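Local coordinates for N-terminal domain of PorA (28-171) (PDB 6KJK), which forms the N-terminal domain of a type IX secretion system cargo protein that impacts PorXY-SigP signalling in Porphyromonas gingivalis, at residues E33-G38 against P91-Y96; A18-T23 against A125-N130. One frame throughout, in Å; residues are numbered along the deposited sequence.

Contact 1 (E33-G38 against P91-Y96); sequences EMKFKG and PLSLRY
K35, S93 and R95 gather round one water on the polar face of two antiparallel strands in a β-sandwich. The water lies 2.6 Å from OG of S93 and takes a bond of 3.1 Å from NH1 of R95, while the bond from K35 NZ is weak. S93 suits the spot because a hydroxyl on so short a side chain stays near the backbone; with OG between N and the carbonyl carbon (chi1 66°), the crowded position, that hydroxyl meets the water. The long chains of K35 and R95 run side by side. CE of K35 sits over the centre of the R95 guanidinium, 3.2 Å above its plane, bringing NZ within 3.2 Å of NH2. These are two donors of like charge, whose repulsion the water and E33 may ease. The carboxylate of E33 comes to the guanidinium edge, its plane turned 86° from that of R95; OE1 and NE form a long salt bridge of 3.6 Å.

M34, F36, L92, L94 and Y96 occupy the inward face, where M34 and L94 touch F131 of the opposing sheet. F36 presents its ring edge to L92, with CE2 3.9 Å from CD2. Buried Y96 adds an aromatic ring to this interior, and its hydroxyl is satisfied by H105 and the backbone N of I60. Hydrogen-bonded pairs M34–Y96, F36–L94 and G38–L92 join the strands by six backbone bonds; strand 90-99 also bonds to strand 64-69, through S93 with C68 and R95 with A66. Glycine suits position 38, since CZ of F36 crowds the place a CB would take. In the last pair L92 N approaches G38 O from above the carbonyl plane, 46° out of it, at 2.9 Å.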
ATOM      1  N   GLU A  33     -10.407   9.485  -6.069  1.00 16.58           N
ATOM      2  CA  GLU A  33      -9.776   8.636  -5.063  1.00 16.73           C
ATOM      3  C   GLU A  33      -9.708   7.218  -5.595  1.00 15.73           C
ATOM      4  O   GLU A  33     -10.701   6.706  -6.126  1.00 16.91           O
ATOM      5  CB  GLU A  33     -10.524   8.663  -3.729  1.00 20.98           C
ATOM      6  CG  GLU A  33      -9.787   7.917  -2.619  1.00 25.56           C
ATOM      7  CD  GLU A  33     -10.561   7.833  -1.323  1.00 36.32           C
ATOM      8  OE1 GLU A  33     -11.117   6.748  -1.034  1.00 39.10           O
ATOM      9  OE2 GLU A  33     -10.590   8.841  -0.586  1.00 45.18           O
ATOM     10  N   MET A  34      -8.539   6.592  -5.474  1.00 12.86           N
ATOM     11  CA  MET A  34      -8.344   5.184  -5.775  1.00 12.81           C
ATOM     12  C   MET A  34      -7.796   4.518  -4.527  1.00 12.39           C
ATOM     13  O   MET A  34      -7.066   5.144  -3.747  1.00 12.92           O
ATOM     14  CB  MET A  34      -7.375   5.012  -6.945  1.00 12.78           C
ATOM     15  CG  MET A  34      -7.884   5.768  -8.164  1.00 13.28           C
ATOM     16  SD  MET A  34      -6.863   5.629  -9.634  1.00 13.91           S
ATOM     17  CE  MET A  34      -7.236   3.939 -10.112  1.00 15.14           C
ATOM     18  N   LYS A  35      -8.145   3.252  -4.303  1.00 11.93           N
ATOM     19  CA  LYS A  35      -7.757   2.613  -3.051  1.00 11.89           C
ATOM     20  C   LYS A  35      -7.286   1.192  -3.265  1.00 13.41           C
ATOM     21  O   LYS A  35      -7.983   0.389  -3.898  1.00 15.47           O
ATOM     22  CB  LYS A  35      -8.916   2.631  -2.070  1.00 16.53           C
ATOM     23  CG  LYS A  35      -8.601   1.986  -0.743  1.00 21.80           C
ATOM     24  CD  LYS A  35      -9.875   1.962   0.069  1.00 33.01           C
ATOM     25  CE  LYS A  35      -9.632   2.257   1.526  1.00 43.41           C
ATOM     26  NZ  LYS A  35     -10.648   1.584   2.396  1.00 46.77           N
ATOM     27  N   PHE A  36      -6.130   0.870  -2.703  1.00 11.07           N
ATOM     28  CA  PHE A  36      -5.643  -0.496  -2.568  1.00 12.01           C
ATOM     29  C   PHE A  36      -5.959  -0.991  -1.170  1.00 10.86           C
ATOM     30  O   PHE A  36      -5.789  -0.264  -0.186  1.00 10.94           O
ATOM     31  CB  PHE A  36      -4.120  -0.501  -2.765  1.00 11.55           C
ATOM     32  CG  PHE A  36      -3.456  -1.776  -2.348  1.00 10.99           C
ATOM     33  CD1 PHE A  36      -3.318  -2.818  -3.239  1.00 12.62           C
ATOM     34  CD2 PHE A  36      -2.993  -1.958  -1.065  1.00 12.12           C
ATOM     35  CE1 PHE A  36      -2.723  -3.994  -2.862  1.00 13.22           C
ATOM     36  CE2 PHE A  36      -2.401  -3.138  -0.677  1.00 14.31           C
ATOM     37  CZ  PHE A  36      -2.253  -4.159  -1.590  1.00 13.30           C
ATOM     38  N   LYS A  37      -6.436  -2.230  -1.089  1.00 11.26           N
ATOM     39  CA  LYS A  37      -6.741  -2.859   0.189  1.00 11.08           C
ATOM     40  C   LYS A  37      -6.149  -4.258   0.214  1.00 10.15           C
ATOM     41  O   LYS A  37      -6.290  -5.018  -0.752  1.00 12.25           O
ATOM     42  CB  LYS A  37      -8.266  -2.978   0.427  1.00 13.87           C
ATOM     43  CG  LYS A  37      -8.949  -1.659   0.810  1.00 27.66           C
ATOM     44  CD  LYS A  37     -10.462  -1.862   0.861  1.00 32.08           C
ATOM     45  CE  LYS A  37     -10.825  -2.777   2.021  1.00 37.52           C
ATOM     46  NZ  LYS A  37     -12.212  -2.543   2.519  1.00 42.05           N
ATOM     47  N   GLY A  38      -5.529  -4.608   1.322  1.00  9.84           N
ATOM     48  CA  GLY A  38      -5.012  -5.943   1.492  1.00 11.62           C
ATOM     49  C   GLY A  38      -4.817  -6.225   2.960  1.00 10.59           C
ATOM     50  O   GLY A  38      -5.354  -5.524   3.830  1.00 10.21           O
ATOM     51  N   PRO A  91      -5.031  -5.372   8.544  1.00 10.10           N
ATOM     52  CA  PRO A  91      -5.443  -4.657   7.324  1.00 10.66           C
ATOM     53  C   PRO A  91      -4.413  -3.630   6.887  1.00  9.76           C
ATOM     54  O   PRO A  91      -3.762  -2.966   7.698  1.00 10.17           O
ATOM     55  CB  PRO A  91      -6.753  -3.968   7.740  1.00 11.34           C
ATOM     56  CG  PRO A  91      -7.275  -4.833   8.854  1.00 12.88           C
ATOM     57  CD  PRO A  91      -6.072  -5.332   9.591  1.00 12.47           C
ATOM     58  N   LEU A  92      -4.300  -3.481   5.581  1.00  9.81           N
ATOM     59  CA  LEU A  92      -3.401  -2.558   4.928  1.00  8.94           C
ATOM     60  C   LEU A  92      -4.193  -1.844   3.852  1.00 10.20           C
ATOM     61  O   LEU A  92      -4.854  -2.490   3.032  1.00 10.68           O
ATOM     62  CB  LEU A  92      -2.279  -3.358   4.241  1.00 10.36           C
ATOM     63  CG  LEU A  92      -1.376  -2.584   3.300  1.00  9.22           C
ATOM     64  CD1 LEU A  92      -0.622  -1.450   4.027  1.00 12.09           C
ATOM     65  CD2 LEU A  92      -0.415  -3.560   2.627  1.00 12.13           C
ATOM     66  N   SER A  93      -4.136  -0.523   3.829  1.00  8.84           N
ATOM     67  CA  SER A  93      -4.749   0.190   2.723  1.00  9.85           C
ATOM     68  C   SER A  93      -3.876   1.354   2.290  1.00  9.65           C
ATOM     69  O   SER A  93      -3.113   1.926   3.080  1.00  9.54           O
ATOM     70  CB  SER A  93      -6.160   0.669   3.012  1.00 12.49           C
ATOM     71  OG  SER A  93      -6.174   1.645   4.013  1.00 14.67           O
ATOM     72  N   LEU A  94      -4.011   1.716   1.022  1.00  9.38           N
ATOM     73  CA  LEU A  94      -3.328   2.882   0.480  1.00  9.01           C
ATOM     74  C   LEU A  94      -4.309   3.617  -0.409  1.00  9.63           C
ATOM     75  O   LEU A  94      -4.821   3.032  -1.373  1.00 10.99           O
ATOM     76  CB  LEU A  94      -2.096   2.446  -0.329  1.00  9.88           C
ATOM     77  CG  LEU A  94      -1.258   3.565  -0.943  1.00 10.06           C
ATOM     78  CD1 LEU A  94      -0.645   4.420   0.141  1.00 10.93           C
ATOM     79  CD2 LEU A  94      -0.173   2.983  -1.856  1.00 12.67           C
ATOM     80  N   ARG A  95      -4.587   4.864  -0.088  1.00 10.68           N
ATOM     81  CA  ARG A  95      -5.502   5.675  -0.858  1.00 10.62           C
ATOM     82  C   ARG A  95      -4.689   6.706  -1.626  1.00 11.76           C
ATOM     83  O   ARG A  95      -3.796   7.359  -1.062  1.00 13.68           O
ATOM     84  CB  ARG A  95      -6.440   6.394   0.099  1.00 12.98           C
ATOM     85  CG  ARG A  95      -7.552   5.529   0.657  1.00 20.19           C
ATOM     86  CD  ARG A  95      -8.304   6.345   1.709  1.00 26.78           C
ATOM     87  NE  ARG A  95      -9.601   5.801   2.115  1.00 39.61           N
ATOM     88  CZ  ARG A  95      -9.778   4.993   3.156  1.00 44.15           C
ATOM     89  NH1 ARG A  95      -8.734   4.597   3.879  1.00 44.75           N
ATOM     90  NH2 ARG A  95     -10.996   4.558   3.463  1.00 50.84           N
ATOM     91  N   TYR A  96      -5.013   6.888  -2.893  1.00 11.23           N
ATOM     92  CA  TYR A  96      -4.325   7.829  -3.765  1.00 10.81           C
ATOM     93  C   TYR A  96      -5.385   8.786  -4.267  1.00 11.71           C
ATOM     94  O   TYR A  96      -6.392   8.350  -4.842  1.00 12.80           O
ATOM     95  CB  TYR A  96      -3.693   7.050  -4.912  1.00 11.27           C
ATOM     96  CG  TYR A  96      -3.013   7.891  -5.980  1.00 10.32           C
ATOM     97  CD1 TYR A  96      -2.244   9.016  -5.670  1.00 12.04           C
ATOM     98  CD2 TYR A  96      -3.156   7.544  -7.294  1.00 10.76           C
ATOM     99  CE1 TYR A  96      -1.650   9.758  -6.667  1.00 11.42           C
ATOM    100  CE2 TYR A  96      -2.556   8.285  -8.316  1.00 11.78           C
ATOM    101  CZ  TYR A  96      -1.789   9.395  -7.980  1.00 11.34           C
ATOM    102  OH  TYR A  96      -1.151  10.176  -8.946  1.00 13.00           O
TER
HETATM  103  O   HOH W   1      -8.521   1.739   5.162  1.00 33.98           O

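Contact 2 (A18-T23 against A125-N130); sequences ATVDIT and ATVNIN
D21 and N130 both turn CG anti to the carbonyl carbon (chi1 -73° and -68°), and their side chains run alongside each other, pointing the same way. The pair belongs to a parallel two-strand edge of the mixed sheet in the β-sandwich, where strand 18-22 is outermost within the chain. OD1 of D21 accepts a weak hydrogen bond of 3.3 Å from ND2 of N130, the carboxylate and amide planes standing 41° apart. The other carboxylate oxygen, OD2, forms a salt bridge with K132. CG2 of T19 lies 3.3 Å from the same N130 ND2, so the amide nitrogen has a methyl as well as a carboxylate beside it. Such short polar chains suit this outward, solvent-facing row.

N128 bonds to the two residues that flank its partner T19, as in a regular parallel pair: its backbone N donates to A18 O and its O accepts from V20 N, while ND2 adds a weak bond to A18 O. Its OD1 takes T110 as partner on strand 105-115. On the inward face V20 and I129 pack on F36 of the opposing sheet, V20 CG2 meets V127 CG2 at 4.0 Å, and both valines touch L14. N130 N bonds to V20 O, and at the far end I22 N donates to N130 O over 2.8 Å, nearly along the C=O axis.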
ATOM      1  N   ALA A  18       4.942  -8.961  -5.925  1.00 15.59           N
ATOM      2  CA  ALA A  18       3.860  -8.926  -6.885  1.00 14.76           C
ATOM      3  C   ALA A  18       3.511  -7.483  -7.245  1.00 15.06           C
ATOM      4  O   ALA A  18       3.735  -6.545  -6.468  1.00 16.19           O
ATOM      5  CB  ALA A  18       2.603  -9.590  -6.299  1.00 15.85           C
ATOM      6  N   THR A  19       2.878  -7.324  -8.395  1.00 15.84           N
ATOM      7  CA  THR A  19       2.329  -6.047  -8.824  1.00 16.65           C
ATOM      8  C   THR A  19       0.813  -6.157  -8.918  1.00 17.89           C
ATOM      9  O   THR A  19       0.286  -7.117  -9.500  1.00 19.79           O
ATOM     10  CB  THR A  19       2.928  -5.582 -10.156  1.00 19.17           C
ATOM     11  OG1 THR A  19       4.338  -5.407  -9.979  1.00 20.78           O
ATOM     12  CG2 THR A  19       2.302  -4.266 -10.586  1.00 21.55           C
ATOM     13  N   VAL A  20       0.121  -5.215  -8.296  1.00 14.08           N
ATOM     14  CA  VAL A  20      -1.329  -5.159  -8.217  1.00 16.36           C
ATOM     15  C   VAL A  20      -1.775  -3.885  -8.905  1.00 14.91           C
ATOM     16  O   VAL A  20      -1.344  -2.779  -8.518  1.00 15.46           O
ATOM     17  CB  VAL A  20      -1.815  -5.158  -6.757  1.00 16.05           C
ATOM     18  CG1 VAL A  20      -3.332  -4.908  -6.708  1.00 17.97           C
ATOM     19  CG2 VAL A  20      -1.494  -6.487  -6.089  1.00 14.64           C
ATOM     20  N   ASP A  21      -2.642  -4.023  -9.902  1.00 14.07           N
ATOM     21  CA  ASP A  21      -3.183  -2.880 -10.629  1.00 15.67           C
ATOM     22  C   ASP A  21      -4.569  -2.546 -10.095  1.00 16.95           C
ATOM     23  O   ASP A  21      -5.435  -3.429  -9.999  1.00 21.30           O
ATOM     24  CB  ASP A  21      -3.312  -3.172 -12.133  1.00 18.44           C
ATOM     25  CG  ASP A  21      -1.983  -3.199 -12.870  1.00 24.02           C
ATOM     26  OD1 ASP A  21      -0.918  -2.867 -12.318  1.00 22.01           O
ATOM     27  OD2 ASP A  21      -2.010  -3.575 -14.068  1.00 29.26           O
ATOM     28  N   ILE A  22      -4.769  -1.306  -9.713  1.00 15.03           N
ATOM     29  CA  ILE A  22      -6.046  -0.787  -9.262  1.00 13.32           C
ATOM     30  C   ILE A  22      -6.525   0.154 -10.361  1.00 16.53           C
ATOM     31  O   ILE A  22      -5.758   1.011 -10.816  1.00 14.76           O
ATOM     32  CB  ILE A  22      -5.862  -0.011  -7.945  1.00 15.17           C
ATOM     33  CG1 ILE A  22      -5.298  -0.902  -6.812  1.00 16.81           C
ATOM     34  CG2 ILE A  22      -7.158   0.668  -7.528  1.00 16.72           C
ATOM     35  CD1 ILE A  22      -6.219  -1.969  -6.338  1.00 15.88           C
ATOM     36  N   THR A  23      -7.764  -0.023 -10.815  1.00 16.52           N
ATOM     37  CA  THR A  23      -8.341   0.824 -11.848  1.00 15.81           C
ATOM     38  C   THR A  23      -9.586   1.553 -11.388  1.00 15.94           C
ATOM     39  O   THR A  23      -9.974   2.532 -12.015  1.00 17.47           O
ATOM     40  CB  THR A  23      -8.713  -0.022 -13.074  1.00 18.32           C
ATOM     41  OG1 THR A  23      -9.609  -1.062 -12.642  1.00 18.23           O
ATOM     42  CG2 THR A  23      -7.492  -0.648 -13.706  1.00 20.48           C
ATOM     43  N   ALA A 125       8.243  -8.568   3.140  1.00 15.11           N
ATOM     44  CA  ALA A 125       7.245  -8.721   2.099  1.00 13.13           C
ATOM     45  C   ALA A 125       7.099  -7.387   1.397  1.00 12.76           C
ATOM     46  O   ALA A 125       7.202  -6.344   2.036  1.00 13.43           O
ATOM     47  CB  ALA A 125       5.879  -9.128   2.665  1.00 14.77           C
ATOM     48  N   THR A 126       6.868  -7.436   0.096  1.00 11.26           N
ATOM     49  CA  THR A 126       6.776  -6.237  -0.720  1.00 10.52           C
ATOM     50  C   THR A 126       5.672  -6.420  -1.737  1.00 10.86           C
ATOM     51  O   THR A 126       5.520  -7.508  -2.319  1.00 11.41           O
ATOM     52  CB  THR A 126       8.107  -6.042  -1.463  1.00 11.41           C
ATOM     53  OG1 THR A 126       9.124  -5.797  -0.495  1.00 14.30           O
ATOM     54  CG2 THR A 126       8.049  -4.869  -2.448  1.00 14.16           C
ATOM     55  N   VAL A 127       4.925  -5.345  -1.974  1.00 10.26           N
ATOM     56  CA  VAL A 127       3.952  -5.303  -3.049  1.00 10.30           C
ATOM     57  C   VAL A 127       4.128  -3.985  -3.785  1.00 10.24           C
ATOM     58  O   VAL A 127       4.391  -2.937  -3.172  1.00 10.75           O
ATOM     59  CB  VAL A 127       2.503  -5.489  -2.541  1.00  9.74           C
ATOM     60  CG1 VAL A 127       2.103  -4.423  -1.516  1.00 12.11           C
ATOM     61  CG2 VAL A 127       1.516  -5.578  -3.679  1.00 10.95           C
ATOM     62  N   ASN A 128       4.022  -4.062  -5.098  1.00 10.82           N
ATOM     63  CA  ASN A 128       4.032  -2.892  -5.965  1.00 11.92           C
ATOM     64  C   ASN A 128       2.604  -2.622  -6.403  1.00 11.39           C
ATOM     65  O   ASN A 128       1.904  -3.542  -6.840  1.00 14.19           O
ATOM     66  CB  ASN A 128       4.926  -3.125  -7.191  1.00 12.46           C
ATOM     67  CG  ASN A 128       6.292  -3.501  -6.804  1.00 14.84           C
ATOM     68  OD1 ASN A 128       7.059  -2.665  -6.296  1.00 15.37           O
ATOM     69  ND2 ASN A 128       6.619  -4.778  -6.954  1.00 15.91           N
ATOM     70  N   ILE A 129       2.154  -1.384  -6.263  1.00 11.21           N
ATOM     71  CA  ILE A 129       0.772  -1.008  -6.488  1.00 10.94           C
ATOM     72  C   ILE A 129       0.762   0.029  -7.601  1.00 11.57           C
ATOM     73  O   ILE A 129       1.410   1.084  -7.479  1.00 13.03           O
ATOM     74  CB  ILE A 129       0.166  -0.419  -5.211  1.00 11.85           C
ATOM     75  CG1 ILE A 129       0.237  -1.446  -4.101  1.00 11.73           C
ATOM     76  CG2 ILE A 129      -1.277   0.047  -5.442  1.00 15.65           C
ATOM     77  CD1 ILE A 129       0.049  -0.858  -2.763  1.00 14.78           C
ATOM     78  N   ASN A 130       0.024  -0.239  -8.673  1.00 12.81           N
ATOM     79  CA  ASN A 130      -0.147   0.720  -9.762  1.00 13.01           C
ATOM     80  C   ASN A 130      -1.595   1.164  -9.802  1.00 13.03           C
ATOM     81  O   ASN A 130      -2.500   0.326  -9.936  1.00 15.27           O
ATOM     82  CB  ASN A 130       0.206   0.099 -11.115  1.00 15.88           C
ATOM     83  CG  ASN A 130       1.667  -0.215 -11.252  1.00 20.27           C
ATOM     84  OD1 ASN A 130       2.529   0.511 -10.744  1.00 20.70           O
ATOM     85  ND2 ASN A 130       1.968  -1.310 -11.943  1.00 24.41           N
TER

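Overall arrangement
Contacts 1 and 2 lie in the two facing sheets of the sandwich, their centres about 11 Å apart. Strands 31-42 and 90-99 of contact 1 belong to the antiparallel sheet, strands 18-22 and 125-133 of contact 2 to the mixed one. The segments follow the chain as 18-23, 33-38, 91-96 and 125-130, which places contact 1 within the loop closed by contact 2; contact 2 alone pairs early with late chain. Each contact knits one sheet of this helix-free N-terminal domain, and the side chains of M34 and F36 bring the two layers together: CG of F36 packs 3.6 Å from CD1 of I129, and the methyl CE of M34 packs on a carbonyl, 3.4 Å from O of I22.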